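Local coordinates for extracellular matrix-binding protein EbhA (Staphylococcus aureus, PDB 2DGJ) that probably binds extracellular matrix as a cell wall-associated adhesin, a rod of linked three-helix bundles of which this fragment is one piece, at residues Gln86-Leu91 with Thr120-Leu125; Gly127-Leu132 with Glu167-Lys172. All coordinates share one frame; numbering follows the deposited sequence.

How the interactions relate
Interaction 1 (86-91 with 120-125) and interaction 2 (127-132 with 167-172) come in series along the chain, their segments adjoining on helix 112-135 but not otherwise touching, and their centres lie about 14 Å apart near the middle of the fragment. Both draw on helix 112-135. Its 120-125 segment packs against the end of helix 73-88 within a GA module, and the next turns, 127-132, pack against the end of helix 153-170 within a FIVAR domain. One helix thus appears to be shared by two successive three-helix bundles, consistent with a stiff connection in the rod-like string. Both contacts also reach the second subunit.

Interaction 1 of 2, residues Gln86-Leu91 with Thr120-Leu125; sequences QNLGTL and TNANTL
The amides of N87 and N123 meet tip to tip across two helices of a three-helix bundle, the GA module, where the end of helix 73-88 faces helix 112-135. The two amide planes are turned 37° apart. ND2 of N87 donates to OD1 of N123 over 2.9 Å, a weak bond bent to 129° at the hydrogen. CG of N87 stands anti to its backbone N (chi1 -178°), and chi2 sets the turn of the amide. A water completes the pairing, giving a hydrogen to OD1 of N87 and accepting a weak bond from ND2 of N123, so each amide uses both its oxygen and its nitrogen. Next to this pair L91 packs on A122: CD2 lies 3.5 Å from the backbone O of A122 and 3.8 Å from its CB. CD1 of L88 is farther from that CB, while L102 of helix 96-108 touches both L88 and A122, closing the core from the third helix. A type I turn from L88 to L91 carries L91 back toward helix 112-135, and R99 NH2 donates to the backbone O of L91. One residue before the turn, N87 O accepts from T90 twice: from the backbone N, and from OG1 at 2.6 Å, in the carbonyl plane on a lone pair.

Interaction 2 of 2, residues Gly127-Leu132 with Glu167-Lys172; sequences GAMNSL and EGILNK
On the partly buried face between two helices of a three-helix bundle, M129 and L132, one turn apart on helix 112-135, face I169 and L170 at the C-terminal end of helix 153-170. M129 is a selenomethionine whose chain bends at both chi2 and chi3 (-68° and -82°), the second of these turns placing CE. Its SE rests 3.8 Å from CG2 of I169, the two side chains crossing at a slant, while CE passes on to lie 3.3 Å from the backbone O of I169. The side chains of M129 and L170 run antiparallel alongside one another, with CE 3.8 Å from CD1 of L170. Both segments fall in the FIVAR domain, and helix 180-194 is the third member of the bundle: A186 touches I169, and L187 lies against S131. L132 fills the other half of the contact. Its CG stands anti to the backbone N (chi1 180°). CD2 of L132 lies 3.8 Å from CD1 of L170 and 4.0 Å from CG2 of I169; the L132 and I169 side chains cross at about a right angle. CD1 of L170 is therefore shared, touched by M129 and L132 together, and CG2 of I169 likewise contacts both. No hydrogen bond crosses between the segments. At the margins, E167 forms a salt bridge with K139, and K172, just past the helix end, donates from NZ to the backbone O of N92. Within helix 112-135, S131 OG and S131 N approach G127 O from opposite faces of its carbonyl plane, OG at 3.2 Å.

Interaction 1 of 2, residues Gln86-Leu91 with Thr120-Leu125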
ATOM      1  N   GLN A  86     -11.816   9.679  -8.896  1.00 12.23           N
ATOM      2  CA  GLN A  86     -11.193  10.103 -10.140  1.00 12.62           C
ATOM      3  C   GLN A  86     -10.671   8.880 -10.880  1.00 12.92           C
ATOM      4  O   GLN A  86     -10.880   8.741 -12.085  1.00 13.05           O
ATOM      5  CB  GLN A  86     -10.042  11.075  -9.856  1.00 12.60           C
ATOM      6  CG  GLN A  86      -9.259  11.499 -11.088  1.00 12.57           C
ATOM      7  CD  GLN A  86     -10.146  12.053 -12.187  1.00 12.80           C
ATOM      8  OE1 GLN A  86     -11.029  12.878 -11.939  1.00 12.76           O
ATOM      9  NE2 GLN A  86      -9.907  11.610 -13.416  1.00 12.88           N
ATOM     10  N   ASN A  87     -10.000   7.994 -10.147  1.00 13.17           N
ATOM     11  CA  ASN A  87      -9.451   6.774 -10.727  1.00 13.41           C
ATOM     12  C   ASN A  87     -10.564   5.838 -11.192  1.00 13.60           C
ATOM     13  O   ASN A  87     -10.485   5.255 -12.268  1.00 13.60           O
ATOM     14  CB  ASN A  87      -8.590   6.042  -9.698  1.00 13.43           C
ATOM     15  CG  ASN A  87      -7.949   4.789 -10.266  1.00 13.53           C
ATOM     16  OD1 ASN A  87      -6.931   4.854 -10.954  1.00 13.86           O
ATOM     17  ND2 ASN A  87      -8.553   3.638  -9.997  1.00 13.37           N
ATOM     18  N   LEU A  88     -11.597   5.688 -10.373  1.00 13.81           N
ATOM     19  CA  LEU A  88     -12.722   4.817 -10.705  1.00 14.07           C
ATOM     20  C   LEU A  88     -13.338   5.149 -12.061  1.00 14.33           C
ATOM     21  O   LEU A  88     -13.740   4.256 -12.814  1.00 14.32           O
ATOM     22  CB  LEU A  88     -13.793   4.925  -9.615  1.00 13.95           C
ATOM     23  CG  LEU A  88     -15.067   4.099  -9.812  1.00 13.95           C
ATOM     24  CD1 LEU A  88     -14.718   2.628  -9.834  1.00 14.01           C
ATOM     25  CD2 LEU A  88     -16.046   4.391  -8.689  1.00 13.91           C
ATOM     26  N   GLY A  89     -13.408   6.440 -12.372  1.00 14.61           N
ATOM     27  CA  GLY A  89     -13.992   6.865 -13.630  1.00 15.04           C
ATOM     28  C   GLY A  89     -13.176   6.545 -14.868  1.00 15.44           C
ATOM     29  O   GLY A  89     -13.657   6.736 -15.982  1.00 15.51           O
ATOM     30  N   THR A  90     -11.953   6.061 -14.685  1.00 15.84           N
ATOM     31  CA  THR A  90     -11.091   5.723 -15.818  1.00 16.25           C
ATOM     32  C   THR A  90     -11.142   4.236 -16.153  1.00 16.44           C
ATOM     33  O   THR A  90     -10.522   3.786 -17.118  1.00 16.57           O
ATOM     34  CB  THR A  90      -9.626   6.122 -15.548  1.00 16.36           C
ATOM     35  OG1 THR A  90      -9.110   5.351 -14.456  1.00 16.50           O
ATOM     36  CG2 THR A  90      -9.540   7.596 -15.201  1.00 16.32           C
ATOM     37  N   LEU A  91     -11.880   3.477 -15.350  1.00 16.67           N
ATOM     38  CA  LEU A  91     -12.036   2.042 -15.564  1.00 16.96           C
ATOM     39  C   LEU A  91     -13.153   1.816 -16.590  1.00 17.25           C
ATOM     40  O   LEU A  91     -14.336   1.870 -16.254  1.00 17.41           O
ATOM     41  CB  LEU A  91     -12.372   1.355 -14.235  1.00 16.88           C
ATOM     42  CG  LEU A  91     -11.231   1.130 -13.230  1.00 16.91           C
ATOM     43  CD1 LEU A  91     -10.136   2.182 -13.374  1.00 16.89           C
ATOM     44  CD2 LEU A  91     -11.810   1.139 -11.828  1.00 16.86           C
ATOM     45  N   THR A 120      -7.612  -0.079  -5.034  1.00 17.22           N
ATOM     46  CA  THR A 120      -6.810  -1.201  -5.498  1.00 16.99           C
ATOM     47  C   THR A 120      -7.677  -2.323  -6.057  1.00 16.79           C
ATOM     48  O   THR A 120      -7.379  -2.873  -7.117  1.00 16.95           O
ATOM     49  CB  THR A 120      -5.928  -1.767  -4.362  1.00 16.96           C
ATOM     50  OG1 THR A 120      -4.915  -0.813  -4.016  1.00 16.87           O
ATOM     51  CG2 THR A 120      -5.275  -3.070  -4.798  1.00 16.99           C
ATOM     52  N   ASN A 121      -8.749  -2.664  -5.349  1.00 16.51           N
ATOM     53  CA  ASN A 121      -9.651  -3.718  -5.800  1.00 16.34           C
ATOM     54  C   ASN A 121     -10.353  -3.315  -7.096  1.00 16.23           C
ATOM     55  O   ASN A 121     -10.616  -4.158  -7.950  1.00 16.14           O
ATOM     56  CB  ASN A 121     -10.702  -4.032  -4.732  1.00 16.25           C
ATOM     57  CG  ASN A 121     -10.097  -4.580  -3.466  1.00 16.29           C
ATOM     58  OD1 ASN A 121      -8.928  -4.974  -3.444  1.00 16.20           O
ATOM     59  ND2 ASN A 121     -10.892  -4.622  -2.398  1.00 16.16           N
ATOM     60  N   ALA A 122     -10.654  -2.026  -7.233  1.00 16.17           N
ATOM     61  CA  ALA A 122     -11.325  -1.514  -8.424  1.00 16.01           C
ATOM     62  C   ALA A 122     -10.470  -1.714  -9.675  1.00 15.99           C
ATOM     63  O   ALA A 122     -10.977  -2.091 -10.735  1.00 16.00           O
ATOM     64  CB  ALA A 122     -11.644  -0.038  -8.241  1.00 15.77           C
ATOM     65  N   ASN A 123      -9.169  -1.453  -9.553  1.00 15.95           N
ATOM     66  CA  ASN A 123      -8.259  -1.619 -10.680  1.00 15.94           C
ATOM     67  C   ASN A 123      -8.076  -3.093 -11.011  1.00 15.86           C
ATOM     68  O   ASN A 123      -8.001  -3.468 -12.174  1.00 15.87           O
ATOM     69  CB  ASN A 123      -6.894  -0.994 -10.380  1.00 16.13           C
ATOM     70  CG  ASN A 123      -6.948   0.514 -10.298  1.00 16.18           C
ATOM     71  OD1 ASN A 123      -7.328   1.078  -9.278  1.00 16.54           O
ATOM     72  ND2 ASN A 123      -6.573   1.176 -11.385  1.00 16.28           N
ATOM     73  N   THR A 124      -7.990  -3.921  -9.977  1.00 15.85           N
ATOM     74  CA  THR A 124      -7.830  -5.359 -10.170  1.00 15.80           C
ATOM     75  C   THR A 124      -9.057  -5.938 -10.888  1.00 15.72           C
ATOM     76  O   THR A 124      -8.927  -6.678 -11.870  1.00 15.69           O
ATOM     77  CB  THR A 124      -7.664  -6.078  -8.818  1.00 15.73           C
ATOM     78  OG1 THR A 124      -6.471  -5.622  -8.171  1.00 15.68           O
ATOM     79  CG2 THR A 124      -7.584  -7.577  -9.019  1.00 15.77           C
ATOM     80  N   LEU A 125     -10.244  -5.597 -10.394  1.00 15.54           N
ATOM     81  CA  LEU A 125     -11.493  -6.080 -10.979  1.00 15.52           C
ATOM     82  C   LEU A 125     -11.583  -5.644 -12.436  1.00 15.60           C
ATOM     83  O   LEU A 125     -11.906  -6.440 -13.312  1.00 15.55           O
ATOM     84  CB  LEU A 125     -12.693  -5.531 -10.206  1.00 15.37           C
ATOM     85  CG  LEU A 125     -14.056  -6.053 -10.661  1.00 15.45           C
ATOM     86  CD1 LEU A 125     -14.178  -7.537 -10.328  1.00 15.30           C
ATOM     87  CD2 LEU A 125     -15.159  -5.254  -9.981  1.00 15.34           C
TER
HETATM   88  O   HOH W   1      -5.521   3.085 -12.758  1.00 22.78           O

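Interaction 2 of 2, residues Gly127-Leu132 with Glu167-Lys172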
ATOM      1  N   GLY A 127      -9.165  -4.903 -14.345  1.00 16.33           N
ATOM      2  CA  GLY A 127      -8.150  -5.624 -15.089  1.00 16.67           C
ATOM      3  C   GLY A 127      -8.655  -6.994 -15.498  1.00 16.94           C
ATOM      4  O   GLY A 127      -8.421  -7.446 -16.615  1.00 16.75           O
ATOM      5  N   ALA A 128      -9.356  -7.656 -14.584  1.00 17.33           N
ATOM      6  CA  ALA A 128      -9.902  -8.983 -14.847  1.00 17.82           C
ATOM      7  C   ALA A 128     -11.006  -8.910 -15.897  1.00 18.27           C
ATOM      8  O   ALA A 128     -11.075  -9.752 -16.795  1.00 18.38           O
ATOM      9  CB  ALA A 128     -10.438  -9.580 -13.556  1.00 17.56           C
HETATM   10  N   MSE A 129     -11.870  -7.906 -15.780  1.00 18.89           N
HETATM   11  CA  MSE A 129     -12.951  -7.714 -16.738  1.00 19.50           C
HETATM   12  C   MSE A 129     -12.333  -7.508 -18.115  1.00 19.33           C
HETATM   13  O   MSE A 129     -12.821  -8.037 -19.112  1.00 19.34           O
HETATM   14  CB  MSE A 129     -13.789  -6.490 -16.368  1.00 20.66           C
HETATM   15  CG  MSE A 129     -14.691  -6.681 -15.161  1.00 22.31           C
HETATM   16 SE   MSE A 129     -16.126  -7.928 -15.509  1.00 25.26          SE
HETATM   17  CE  MSE A 129     -17.357  -6.730 -16.396  1.00 24.08           C
ATOM     18  N   ASN A 130     -11.248  -6.744 -18.157  1.00 19.07           N
ATOM     19  CA  ASN A 130     -10.551  -6.468 -19.406  1.00 18.89           C
ATOM     20  C   ASN A 130     -10.062  -7.776 -20.017  1.00 18.74           C
ATOM     21  O   ASN A 130     -10.134  -7.976 -21.230  1.00 18.78           O
ATOM     22  CB  ASN A 130      -9.361  -5.545 -19.139  1.00 18.99           C
ATOM     23  CG  ASN A 130      -8.659  -5.111 -20.413  1.00 19.00           C
ATOM     24  OD1 ASN A 130      -7.453  -5.289 -20.560  1.00 19.27           O
ATOM     25  ND2 ASN A 130      -9.413  -4.534 -21.341  1.00 18.87           N
ATOM     26  N   SER A 131      -9.566  -8.665 -19.166  1.00 18.58           N
ATOM     27  CA  SER A 131      -9.062  -9.952 -19.619  1.00 18.50           C
ATOM     28  C   SER A 131     -10.195 -10.818 -20.158  1.00 18.34           C
ATOM     29  O   SER A 131     -10.064 -11.451 -21.208  1.00 18.32           O
ATOM     30  CB  SER A 131      -8.357 -10.677 -18.472  1.00 18.62           C
ATOM     31  OG  SER A 131      -7.194  -9.980 -18.050  1.00 18.75           O
ATOM     32  N   LEU A 132     -11.313 -10.836 -19.439  1.00 18.13           N
ATOM     33  CA  LEU A 132     -12.462 -11.627 -19.856  1.00 17.91           C
ATOM     34  C   LEU A 132     -12.996 -11.108 -21.182  1.00 17.84           C
ATOM     35  O   LEU A 132     -13.442 -11.885 -22.022  1.00 17.81           O
ATOM     36  CB  LEU A 132     -13.568 -11.569 -18.802  1.00 17.77           C
ATOM     37  CG  LEU A 132     -14.846 -12.358 -19.105  1.00 17.76           C
ATOM     38  CD1 LEU A 132     -14.503 -13.802 -19.413  1.00 17.49           C
ATOM     39  CD2 LEU A 132     -15.789 -12.283 -17.915  1.00 17.68           C
ATOM     40  N   GLU A 167     -20.391 -12.940 -21.655  1.00 16.85           N
ATOM     41  CA  GLU A 167     -21.118 -11.788 -22.179  1.00 17.08           C
ATOM     42  C   GLU A 167     -22.091 -11.225 -21.151  1.00 17.06           C
ATOM     43  O   GLU A 167     -22.289 -10.008 -21.081  1.00 16.93           O
ATOM     44  CB  GLU A 167     -21.875 -12.175 -23.454  1.00 17.42           C
ATOM     45  CG  GLU A 167     -20.987 -12.702 -24.563  1.00 17.87           C
ATOM     46  CD  GLU A 167     -21.773 -13.093 -25.799  1.00 18.29           C
ATOM     47  OE1 GLU A 167     -22.666 -13.961 -25.697  1.00 18.56           O
ATOM     48  OE2 GLU A 167     -21.489 -12.528 -26.877  1.00 18.40           O
ATOM     49  N   GLY A 168     -22.699 -12.109 -20.364  1.00 17.02           N
ATOM     50  CA  GLY A 168     -23.633 -11.664 -19.342  1.00 17.06           C
ATOM     51  C   GLY A 168     -22.914 -10.872 -18.267  1.00 17.23           C
ATOM     52  O   GLY A 168     -23.421  -9.857 -17.782  1.00 17.13           O
ATOM     53  N   ILE A 169     -21.726 -11.335 -17.892  1.00 17.38           N
ATOM     54  CA  ILE A 169     -20.913 -10.664 -16.882  1.00 17.56           C
ATOM     55  C   ILE A 169     -20.380  -9.334 -17.427  1.00 17.84           C
ATOM     56  O   ILE A 169     -20.252  -8.350 -16.701  1.00 17.88           O
ATOM     57  CB  ILE A 169     -19.716 -11.558 -16.479  1.00 17.51           C
ATOM     58  CG1 ILE A 169     -20.211 -12.760 -15.677  1.00 17.47           C
ATOM     59  CG2 ILE A 169     -18.684 -10.752 -15.695  1.00 17.53           C
ATOM     60  CD1 ILE A 169     -19.126 -13.771 -15.348  1.00 17.39           C
ATOM     61  N   LEU A 170     -20.075  -9.323 -18.720  1.00 18.10           N
ATOM     62  CA  LEU A 170     -19.521  -8.149 -19.386  1.00 18.37           C
ATOM     63  C   LEU A 170     -20.487  -6.995 -19.652  1.00 18.58           C
ATOM     64  O   LEU A 170     -20.101  -5.831 -19.554  1.00 18.64           O
ATOM     65  CB  LEU A 170     -18.867  -8.588 -20.702  1.00 18.38           C
ATOM     66  CG  LEU A 170     -17.340  -8.687 -20.774  1.00 18.50           C
ATOM     67  CD1 LEU A 170     -16.739  -8.902 -19.398  1.00 18.63           C
ATOM     68  CD2 LEU A 170     -16.967  -9.820 -21.717  1.00 18.29           C
ATOM     69  N   ASN A 171     -21.731  -7.312 -20.003  1.00 18.78           N
ATOM     70  CA  ASN A 171     -22.714  -6.270 -20.298  1.00 18.94           C
ATOM     71  C   ASN A 171     -22.727  -5.212 -19.191  1.00 19.11           C
ATOM     72  O   ASN A 171     -23.139  -5.476 -18.058  1.00 18.98           O
ATOM     73  CB  ASN A 171     -24.109  -6.882 -20.460  1.00 18.87           C
ATOM     74  CG  ASN A 171     -25.101  -5.906 -21.070  1.00 18.82           C
ATOM     75  OD1 ASN A 171     -25.380  -4.852 -20.501  1.00 18.93           O
ATOM     76  ND2 ASN A 171     -25.625  -6.246 -22.243  1.00 18.60           N
ATOM     77  N   LYS A 172     -22.275  -4.010 -19.529  1.00 19.30           N
ATOM     78  CA  LYS A 172     -22.205  -2.918 -18.567  1.00 19.55           C
ATOM     79  C   LYS A 172     -23.572  -2.462 -18.065  1.00 19.71           C
ATOM     80  O   LYS A 172     -23.713  -2.051 -16.910  1.00 19.74           O
ATOM     81  CB  LYS A 172     -21.462  -1.729 -19.185  1.00 19.53           C
ATOM     82  CG  LYS A 172     -20.025  -2.017 -19.586  1.00 19.54           C
ATOM     83  CD  LYS A 172     -19.352  -0.768 -20.126  1.00 19.67           C
ATOM     84  CE  LYS A 172     -17.932  -1.054 -20.560  1.00 19.93           C
ATOM     85  NZ  LYS A 172     -17.267   0.158 -21.112  1.00 20.20           N
TER